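PDB 6MRO: methyl transferase from Methanosarcina acetivorans from Methanosarcina acetivorans, which probably transfers methyl groups from S-adenosylmethionine to an acceptor, and binds S-adenosylhomocysteine and calcium ions. Local coordinates for residues 128-142 / 182-194. The protein carries 1 engineered substitution. Numbering follows the deposited sequence. Where two conformers were deposited one is given.
Sequences LKEGGKYFMLCFSDK and PGRRQAYLLSATK. With CA (calcium ion), chain D; CA (calcium ion), chain C.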
ATOM      1  N   LEU A 128       6.194  -8.898   8.312  1.00 22.47           N
ATOM      2  CA  LEU A 128       7.128  -9.178   7.231  1.00 25.26           C
ATOM      3  C   LEU A 128       8.105 -10.285   7.616  1.00 28.17           C
ATOM      4  O   LEU A 128       8.533 -10.378   8.769  1.00 25.16           O
ATOM      5  CB  LEU A 128       7.911  -7.912   6.878  1.00 28.73           C
ATOM      6  CG  LEU A 128       7.292  -7.106   5.745  1.00 26.28           C
ATOM      7  CD1 LEU A 128       7.906  -5.701   5.734  1.00 26.25           C
ATOM      8  CD2 LEU A 128       7.495  -7.808   4.399  1.00 25.04           C
ATOM      9  N   LYS A 129       8.453 -11.125   6.645  1.00 25.88           N
ATOM     10  CA  LYS A 129       9.496 -12.117   6.852  1.00 28.31           C
ATOM     11  C   LYS A 129      10.856 -11.448   6.967  1.00 29.91           C
ATOM     12  O   LYS A 129      11.072 -10.322   6.513  1.00 26.82           O
ATOM     13  CB  LYS A 129       9.550 -13.107   5.691  1.00 29.64           C
ATOM     14  CG  LYS A 129       8.533 -14.223   5.745  1.00 39.38           C
ATOM     15  CD  LYS A 129       8.785 -15.218   4.619  1.00 46.61           C
ATOM     16  CE  LYS A 129       7.625 -16.187   4.462  1.00 49.53           C
ATOM     17  NZ  LYS A 129       7.825 -17.122   3.314  1.00 53.06           N
ATOM     18  N   GLU A 130      11.801 -12.236   7.421  0.70 33.92           N
ATOM     19  CA  GLU A 130      13.167 -11.850   7.495  0.70 35.27           C
ATOM     20  C   GLU A 130      13.575 -11.724   6.052  0.70 33.36           C
ATOM     21  O   GLU A 130      13.352 -12.602   5.300  0.70 34.36           O
ATOM     22  CB  GLU A 130      13.890 -13.007   8.168  0.70 38.33           C
ATOM     23  CG  GLU A 130      13.326 -14.359   7.750  0.70 43.52           C
ATOM     24  CD  GLU A 130      12.445 -15.046   8.794  0.70 45.51           C
ATOM     25  OE1 GLU A 130      11.345 -14.623   9.058  0.70 47.83           O
ATOM     26  OE2 GLU A 130      12.874 -16.070   9.366  0.70 43.35           O
ATOM     27  N   GLY A 131      14.192 -10.633   5.652  1.00 34.09           N
ATOM     28  CA  GLY A 131      14.498 -10.436   4.250  1.00 30.70           C
ATOM     29  C   GLY A 131      13.334  -9.910   3.445  1.00 30.06           C
ATOM     30  O   GLY A 131      13.455  -9.766   2.218  1.00 32.81           O
ATOM     31  N   GLY A 132      12.217  -9.605   4.102  1.00 28.51           N
ATOM     32  CA  GLY A 132      11.011  -9.214   3.392  1.00 23.67           C
ATOM     33  C   GLY A 132      11.070  -7.775   2.908  1.00 25.80           C
ATOM     34  O   GLY A 132      11.744  -6.923   3.494  1.00 22.03           O
ATOM     35  N   LYS A 133      10.349  -7.520   1.815  1.00 21.04           N
ATOM     36  CA  LYS A 133      10.294  -6.221   1.217  1.00 22.09           C
ATOM     37  C   LYS A 133       9.008  -5.442   1.507  1.00 21.31           C
ATOM     38  O   LYS A 133       7.971  -5.984   1.516  1.00 19.70           O
ATOM     39  CB  LYS A 133      10.357  -6.363  -0.287  1.00 23.26           C
ATOM     40  CG  LYS A 133      11.517  -7.121  -0.861  1.00 26.05           C
ATOM     41  CD  LYS A 133      12.647  -6.137  -1.041  1.00 31.95           C
ATOM     42  CE  LYS A 133      13.839  -6.721  -1.752  1.00 45.89           C
ATOM     43  NZ  LYS A 133      14.806  -5.596  -1.933  1.00 51.34           N
ATOM     44  N   TYR A 134       9.174  -4.150   1.735  1.00 23.05           N
ATOM     45  CA  TYR A 134       8.086  -3.194   1.889  1.00 20.46           C
ATOM     46  C   TYR A 134       8.204  -2.175   0.766  1.00 22.36           C
ATOM     47  O   TYR A 134       9.255  -1.529   0.620  1.00 18.50           O
ATOM     48  CB  TYR A 134       8.159  -2.506   3.254  1.00 18.57           C
ATOM     49  CG  TYR A 134       7.140  -1.402   3.512  1.00 19.72           C
ATOM     50  CD1 TYR A 134       7.554  -0.122   3.855  1.00 18.48           C
ATOM     51  CD2 TYR A 134       5.768  -1.658   3.449  1.00 17.36           C
ATOM     52  CE1 TYR A 134       6.645   0.873   4.110  1.00 22.32           C
ATOM     53  CE2 TYR A 134       4.830  -0.657   3.709  1.00 17.08           C
ATOM     54  CZ  TYR A 134       5.290   0.607   4.038  1.00 18.36           C
ATOM     55  OH  TYR A 134       4.398   1.599   4.312  1.00 20.23           O
ATOM     56  N   PHE A 135       7.144  -2.054  -0.032  1.00 16.82           N
ATOM     57  CA  PHE A 135       7.046  -1.073  -1.108  1.00 17.56           C
ATOM     58  C   PHE A 135       5.889  -0.137  -0.800  1.00 18.16           C
ATOM     59  O   PHE A 135       4.749  -0.591  -0.622  1.00 18.77           O
ATOM     60  CB  PHE A 135       6.816  -1.758  -2.456  1.00 18.00           C
ATOM     61  CG  PHE A 135       7.937  -2.664  -2.859  1.00 18.79           C
ATOM     62  CD1 PHE A 135       9.136  -2.128  -3.309  1.00 19.11           C
ATOM     63  CD2 PHE A 135       7.792  -4.039  -2.800  1.00 21.00           C
ATOM     64  CE1 PHE A 135      10.189  -2.952  -3.680  1.00 21.17           C
ATOM     65  CE2 PHE A 135       8.830  -4.877  -3.192  1.00 23.20           C
ATOM     66  CZ  PHE A 135      10.030  -4.340  -3.627  1.00 20.49           C
ATOM     67  N   MET A 136       6.178   1.160  -0.738  1.00 16.22           N
ATOM     68  CA  MET A 136       5.184   2.141  -0.341  1.00 15.95           C
ATOM     69  C   MET A 136       5.163   3.280  -1.342  1.00 18.11           C
ATOM     70  O   MET A 136       6.214   3.809  -1.713  1.00 19.35           O
ATOM     71  CB  MET A 136       5.471   2.661   1.068  1.00 16.51           C
ATOM     72  CG  MET A 136       4.440   3.639   1.608  1.00 17.52           C
ATOM     73  SD  MET A 136       4.741   5.364   1.126  1.00 19.78           S
ATOM     74  CE  MET A 136       6.136   5.719   2.204  1.00 20.17           C
ATOM     75  N   LEU A 137       3.963   3.657  -1.766  1.00 15.52           N
ATOM     76  CA  LEU A 137       3.761   4.732  -2.723  1.00 15.64           C
ATOM     77  C   LEU A 137       2.988   5.858  -2.059  1.00 15.74           C
ATOM     78  O   LEU A 137       1.928   5.623  -1.465  1.00 16.08           O
ATOM     79  CB  LEU A 137       3.024   4.189  -3.950  1.00 15.34           C
ATOM     80  CG  LEU A 137       2.565   5.137  -5.057  1.00 22.18           C
ATOM     81  CD1 LEU A 137       3.763   5.608  -5.842  1.00 19.72           C
ATOM     82  CD2 LEU A 137       1.568   4.376  -5.972  1.00 22.96           C
ATOM     83  N   CYS A 138       3.505   7.082  -2.179  1.00 17.55           N
ATOM     84  CA  CYS A 138       2.850   8.234  -1.576  1.00 18.86           C
ATOM     85  C   CYS A 138       3.129   9.478  -2.413  1.00 22.21           C
ATOM     86  O   CYS A 138       4.043   9.510  -3.242  1.00 21.51           O
ATOM     87  CB  CYS A 138       3.315   8.420  -0.121  1.00 24.48           C
ATOM     88  SG  CYS A 138       5.098   8.751   0.031  1.00 25.24           S
ATOM     89  N   PHE A 139       2.315  10.504  -2.199  1.00 21.34           N
ATOM     90  CA  PHE A 139       2.557  11.779  -2.861  1.00 18.20           C
ATOM     91  C   PHE A 139       3.818  12.420  -2.291  1.00 21.37           C
ATOM     92  O   PHE A 139       4.078  12.340  -1.091  1.00 24.08           O
ATOM     93  CB  PHE A 139       1.361  12.710  -2.678  1.00 19.30           C
ATOM     94  CG  PHE A 139       0.106  12.204  -3.310  1.00 28.40           C
ATOM     95  CD1 PHE A 139       0.073  11.894  -4.659  1.00 31.02           C
ATOM     96  CD2 PHE A 139      -1.037  12.012  -2.552  1.00 37.57           C
ATOM     97  CE1 PHE A 139      -1.088  11.407  -5.252  1.00 32.92           C
ATOM     98  CE2 PHE A 139      -2.195  11.536  -3.138  1.00 38.65           C
ATOM     99  CZ  PHE A 139      -2.214  11.229  -4.490  1.00 35.16           C
ATOM    100  N   SER A 140       4.602  13.061  -3.156  1.00 20.26           N
ATOM    101  CA  SER A 140       5.893  13.591  -2.746  1.00 23.75           C
ATOM    102  C   SER A 140       5.769  15.030  -2.259  1.00 24.46           C
ATOM    103  O   SER A 140       4.966  15.824  -2.767  1.00 24.10           O
ATOM    104  CB  SER A 140       6.914  13.516  -3.889  1.00 26.11           C
ATOM    105  OG  SER A 140       6.459  14.170  -5.058  1.00 25.26           O
ATOM    106  N   ASP A 141       6.592  15.356  -1.268  1.00 24.43           N
ATOM    107  CA  ASP A 141       6.641  16.672  -0.645  1.00 24.49           C
ATOM    108  C   ASP A 141       8.058  17.206  -0.798  1.00 25.35           C
ATOM    109  O   ASP A 141       8.987  16.744  -0.120  1.00 26.95           O
ATOM    110  CB  ASP A 141       6.239  16.579   0.825  1.00 26.41           C
ATOM    111  CG  ASP A 141       6.345  17.897   1.560  1.00 29.61           C
ATOM    112  OD1 ASP A 141       6.730  18.925   0.962  1.00 28.69           O
ATOM    113  OD2 ASP A 141       6.025  17.900   2.770  1.00 30.26           O
ATOM    114  N   LYS A 142       8.223  18.173  -1.689  1.00 25.89           N
ATOM    115  CA  LYS A 142       9.492  18.864  -1.837  1.00 29.48           C
ATOM    116  C   LYS A 142       9.375  20.337  -1.471  1.00 35.33           C
ATOM    117  O   LYS A 142      10.273  21.119  -1.796  1.00 38.41           O
ATOM    118  CB  LYS A 142      10.017  18.703  -3.265  1.00 35.69           C
ATOM    119  CG  LYS A 142      10.146  17.239  -3.703  1.00 36.19           C
ATOM    120  CD  LYS A 142      10.103  17.120  -5.218  1.00 41.70           C
ATOM    121  CE  LYS A 142      10.544  15.744  -5.688  1.00 47.20           C
ATOM    122  NZ  LYS A 142      10.597  15.691  -7.182  1.00 53.44           N
ATOM    123  N   PRO A 182      -5.268  16.678 -12.595  1.00 56.24           N
ATOM    124  CA  PRO A 182      -3.888  16.247 -12.821  1.00 54.53           C
ATOM    125  C   PRO A 182      -3.814  14.759 -12.525  1.00 55.37           C
ATOM    126  O   PRO A 182      -3.344  14.349 -11.457  1.00 59.94           O
ATOM    127  CB  PRO A 182      -3.064  17.095 -11.839  1.00 54.68           C
ATOM    128  CG  PRO A 182      -4.039  18.025 -11.165  1.00 55.11           C
ATOM    129  CD  PRO A 182      -5.397  17.420 -11.330  1.00 54.73           C
ATOM    130  N   GLY A 183      -4.316  13.946 -13.461  1.00 50.62           N
ATOM    131  CA  GLY A 183      -4.397  12.502 -13.292  1.00 44.99           C
ATOM    132  C   GLY A 183      -3.071  11.833 -13.025  1.00 42.35           C
ATOM    133  O   GLY A 183      -3.043  10.621 -12.785  1.00 40.49           O
ATOM    134  N   ARG A 184      -1.978  12.583 -13.082  1.00 41.78           N
ATOM    135  CA  ARG A 184      -0.644  12.099 -12.751  1.00 44.09           C
ATOM    136  C   ARG A 184      -0.066  13.064 -11.727  1.00 42.30           C
ATOM    137  O   ARG A 184       0.148  14.244 -12.027  1.00 43.71           O
ATOM    138  CB  ARG A 184       0.227  12.003 -14.002  1.00 49.02           C
ATOM    139  CG  ARG A 184      -0.243  10.948 -14.998  1.00 53.04           C
ATOM    140  CD  ARG A 184      -0.117  11.479 -16.409  1.00 61.85           C
ATOM    141  NE  ARG A 184       0.186  10.432 -17.382  1.00 65.40           N
ATOM    142  CZ  ARG A 184      -0.409  10.302 -18.565  1.00 65.23           C
ATOM    143  NH1 ARG A 184      -1.342  11.167 -18.940  1.00 64.36           N
ATOM    144  NH2 ARG A 184      -0.053   9.315 -19.379  1.00 64.46           N
ATOM    145  N   ARG A 185       0.144  12.568 -10.513  1.00 36.83           N
ATOM    146  CA  ARG A 185       0.649  13.351  -9.396  1.00 37.20           C
ATOM    147  C   ARG A 185       2.074  12.908  -9.094  1.00 28.95           C
ATOM    148  O   ARG A 185       2.379  11.714  -9.161  1.00 26.53           O
ATOM    149  CB  ARG A 185      -0.224  13.153  -8.155  1.00 42.49           C
ATOM    150  CG  ARG A 185      -1.661  13.625  -8.301  1.00 48.72           C
ATOM    151  CD  ARG A 185      -1.836  15.025  -7.743  1.00 52.01           C
ATOM    152  NE  ARG A 185      -1.016  15.262  -6.552  1.00 56.33           N
ATOM    153  CZ  ARG A 185      -1.500  15.392  -5.319  1.00 55.77           C
ATOM    154  NH1 ARG A 185      -0.679  15.618  -4.301  1.00 57.00           N
ATOM    155  NH2 ARG A 185      -2.807  15.298  -5.101  1.00 52.71           N
ATOM    156  N   GLN A 186       2.943  13.866  -8.767  1.00 25.10           N
ATOM    157  CA  GLN A 186       4.311  13.521  -8.389  1.00 23.71           C
ATOM    158  C   GLN A 186       4.306  12.715  -7.098  1.00 23.56           C
ATOM    159  O   GLN A 186       3.608  13.043  -6.137  1.00 23.76           O
ATOM    160  CB  GLN A 186       5.167  14.777  -8.207  1.00 22.60           C
ATOM    161  CG  GLN A 186       5.577  15.437  -9.514  1.00 29.48           C
ATOM    162  CD  GLN A 186       6.543  16.564  -9.286  1.00 36.54           C
ATOM    163  OE1 GLN A 186       6.684  17.052  -8.161  1.00 41.69           O
ATOM    164  NE2 GLN A 186       7.221  16.996 -10.351  1.00 34.16           N
ATOM    165  N   ALA A 187       5.110  11.662  -7.072  1.00 19.75           N
ATOM    166  CA  ALA A 187       5.005  10.675  -6.011  1.00 18.84           C
ATOM    167  C   ALA A 187       6.394  10.150  -5.662  1.00 20.85           C
ATOM    168  O   ALA A 187       7.368  10.353  -6.399  1.00 21.43           O
ATOM    169  CB  ALA A 187       4.074   9.527  -6.424  1.00 17.99           C
ATOM    170  N   TYR A 188       6.469   9.483  -4.509  1.00 18.83           N
ATOM    171  CA  TYR A 188       7.647   8.748  -4.068  1.00 22.47           C
ATOM    172  C   TYR A 188       7.334   7.262  -3.979  1.00 22.21           C
ATOM    173  O   TYR A 188       6.251   6.872  -3.531  1.00 20.55           O
ATOM    174  CB  TYR A 188       8.129   9.219  -2.694  1.00 20.54           C
ATOM    175  CG  TYR A 188       8.960  10.470  -2.727  1.00 20.63           C
ATOM    176  CD1 TYR A 188       9.884  10.684  -3.739  1.00 24.27           C
ATOM    177  CD2 TYR A 188       8.823  11.445  -1.737  1.00 21.37           C
ATOM    178  CE1 TYR A 188      10.654  11.830  -3.767  1.00 24.09           C
ATOM    179  CE2 TYR A 188       9.588  12.593  -1.755  1.00 22.77           C
ATOM    180  CZ  TYR A 188      10.502  12.782  -2.780  1.00 26.29           C
ATOM    181  OH  TYR A 188      11.261  13.933  -2.810  1.00 26.49           O
ATOM    182  N   LEU A 189       8.297   6.431  -4.376  1.00 19.44           N
ATOM    183  CA  LEU A 189       8.228   4.992  -4.148  1.00 17.95           C
ATOM    184  C   LEU A 189       9.383   4.599  -3.238  1.00 25.30           C
ATOM    185  O   LEU A 189      10.555   4.765  -3.601  1.00 23.35           O
ATOM    186  CB  LEU A 189       8.288   4.207  -5.455  1.00 18.01           C
ATOM    187  CG  LEU A 189       8.223   2.687  -5.252  1.00 23.04           C
ATOM    188  CD1 LEU A 189       6.807   2.258  -4.885  1.00 20.75           C
ATOM    189  CD2 LEU A 189       8.724   1.959  -6.492  1.00 28.40           C
ATOM    190  N   LEU A 190       9.045   4.111  -2.054  1.00 18.22           N
ATOM    191  CA  LEU A 190      10.020   3.593  -1.114  1.00 20.54           C
ATOM    192  C   LEU A 190      10.170   2.092  -1.313  1.00 19.58           C
ATOM    193  O   LEU A 190       9.172   1.355  -1.350  1.00 19.95           O
ATOM    194  CB  LEU A 190       9.586   3.901   0.319  1.00 18.93           C
ATOM    195  CG  LEU A 190      10.214   3.041   1.419  1.00 19.54           C
ATOM    196  CD1 LEU A 190      11.685   3.423   1.611  1.00 26.04           C
ATOM    197  CD2 LEU A 190       9.419   3.242   2.707  1.00 19.52           C
ATOM    198  N   SER A 191      11.413   1.642  -1.426  1.00 19.60           N
ATOM    199  CA  SER A 191      11.761   0.233  -1.324  1.00 20.98           C
ATOM    200  C   SER A 191      12.536   0.054  -0.029  1.00 24.74           C
ATOM    201  O   SER A 191      13.577   0.696   0.170  1.00 22.00           O
ATOM    202  CB  SER A 191      12.587  -0.227  -2.522  1.00 22.86           C
ATOM    203  OG  SER A 191      13.082  -1.548  -2.325  1.00 21.63           O
ATOM    204  N   ALA A 192      12.018  -0.788   0.859  1.00 20.39           N
ATOM    205  CA  ALA A 192      12.657  -1.015   2.143  1.00 23.13           C
ATOM    206  C   ALA A 192      12.670  -2.508   2.434  1.00 21.78           C
ATOM    207  O   ALA A 192      11.902  -3.275   1.847  1.00 23.76           O
ATOM    208  CB  ALA A 192      11.943  -0.233   3.250  1.00 27.28           C
ATOM    209  N   THR A 193      13.568  -2.924   3.330  1.00 23.24           N
ATOM    210  CA  THR A 193      13.669  -4.330   3.722  1.00 29.26           C
ATOM    211  C   THR A 193      13.700  -4.458   5.238  1.00 31.11           C
ATOM    212  O   THR A 193      14.209  -3.588   5.946  1.00 31.03           O
ATOM    213  CB  THR A 193      14.915  -5.019   3.126  1.00 33.70           C
ATOM    214  OG1 THR A 193      16.088  -4.611   3.840  1.00 41.16           O
ATOM    215  CG2 THR A 193      15.064  -4.688   1.645  1.00 25.73           C
ATOM    216  N   LYS A 194      13.157  -5.565   5.735  1.00 36.97           N
ATOM    217  CA  LYS A 194      13.070  -5.780   7.174  1.00 39.56           C
ATOM    218  C   LYS A 194      14.445  -5.924   7.820  1.00 49.10           C
ATOM    219  O   LYS A 194      15.226  -6.793   7.454  1.00 56.79           O
ATOM    220  CB  LYS A 194      12.219  -7.018   7.475  1.00 35.30           C
ATOM    221  CG  LYS A 194      12.211  -7.419   8.935  1.00 36.07           C
ATOM    222  CD  LYS A 194      11.053  -8.367   9.253  1.00 34.62           C
ATOM    223  CE  LYS A 194      10.989  -8.647  10.739  1.00 35.44           C
ATOM    224  NZ  LYS A 194       9.757  -9.384  11.133  1.00 38.10           N
ATOM    225  OXT LYS A 194      14.805  -5.173   8.729  1.00 53.29           O
TER
HETATM  226 CA    CA D 203       5.065  16.779   4.611  1.00 28.83          CA
HETATM  227 CA    CA C 202       6.499  20.299   3.194  1.00 28.83          CA
HETATM  228  O   HOH W   1       8.167  12.914  -6.877  1.00 32.19           O
HETATM  229  O   HOH W   2       5.875  16.972  -5.436  1.00 32.42           O
HETATM  230  O   HOH W   3      11.363  15.456  -0.603  1.00 22.17           O
HETATM  231  O   HOH W   4       8.626  19.509   3.749  1.00 36.19           O
HETATM  232  O   HOH W   5       3.124  17.953   3.910  1.00 28.13           O
HETATM  233  O   HOH W   6       3.642  15.264   5.934  1.00 33.85           O
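Tyr-134, Met-136 and Cys-138 pair with Ala-192, Leu-190 and Tyr-188, showing how the Rossmann-like methyltransferase fold turns a parallel sheet into a mixed one: strand 184-193 enters antiparallel between 132-139 and 167-177, in the 3-2-1-4-5-7-6 order of this class. The packing is tight at mid-strand, where each of these pairs exchanges two backbone hydrogen bonds. On one face, Leu-190 CD2 lies 3.9 Å from Tyr-134 CE1 and also reaches Met-136 CE, beneath Phe-162 of helix 155-162. On the other, Leu-137 CD1 meets Ala-187 CB at 4.0 Å, while helix 20-27 packs on Leu-137 and Phe-135.

Past Phe-139 and Ala-187, whose side chains diverge, a single bond from Ser-140 N to Gln-186 O (3.1 Å) continues the pairing. Packing stays close where Ser-140 CB sits over the centre of the Tyr-188 ring, 3.6 Å from its centroid, a CH-pi contact; a water links Tyr-188 OH to Asp-141 O. With an alanine in place of Tyr-188, Ser-140 CB would probably lose the ring it rests on and that water its phenolic partner. The partly exposed Arg-185 guanidinium, its chain bent, lies flat on Phe-139, planes 12° apart, a cation-pi stack. Gln-186 and Lys-142 form the solvent margin, where a water joins Ser-140 OG to Gln-186 OE1. Asp-141 OD2 bridges two calcium ions; Glu-146 serves both sites, the backbone O of Arg-152 one.

At the far end, the extended Lys-194 side chain passes the 129-132 type II turn to the end of helix 114-127. There NZ, salt-bridged to Asp-98, donates to Leu-128 O at 2.8 Å, tilted 20° from the carbonyl plane.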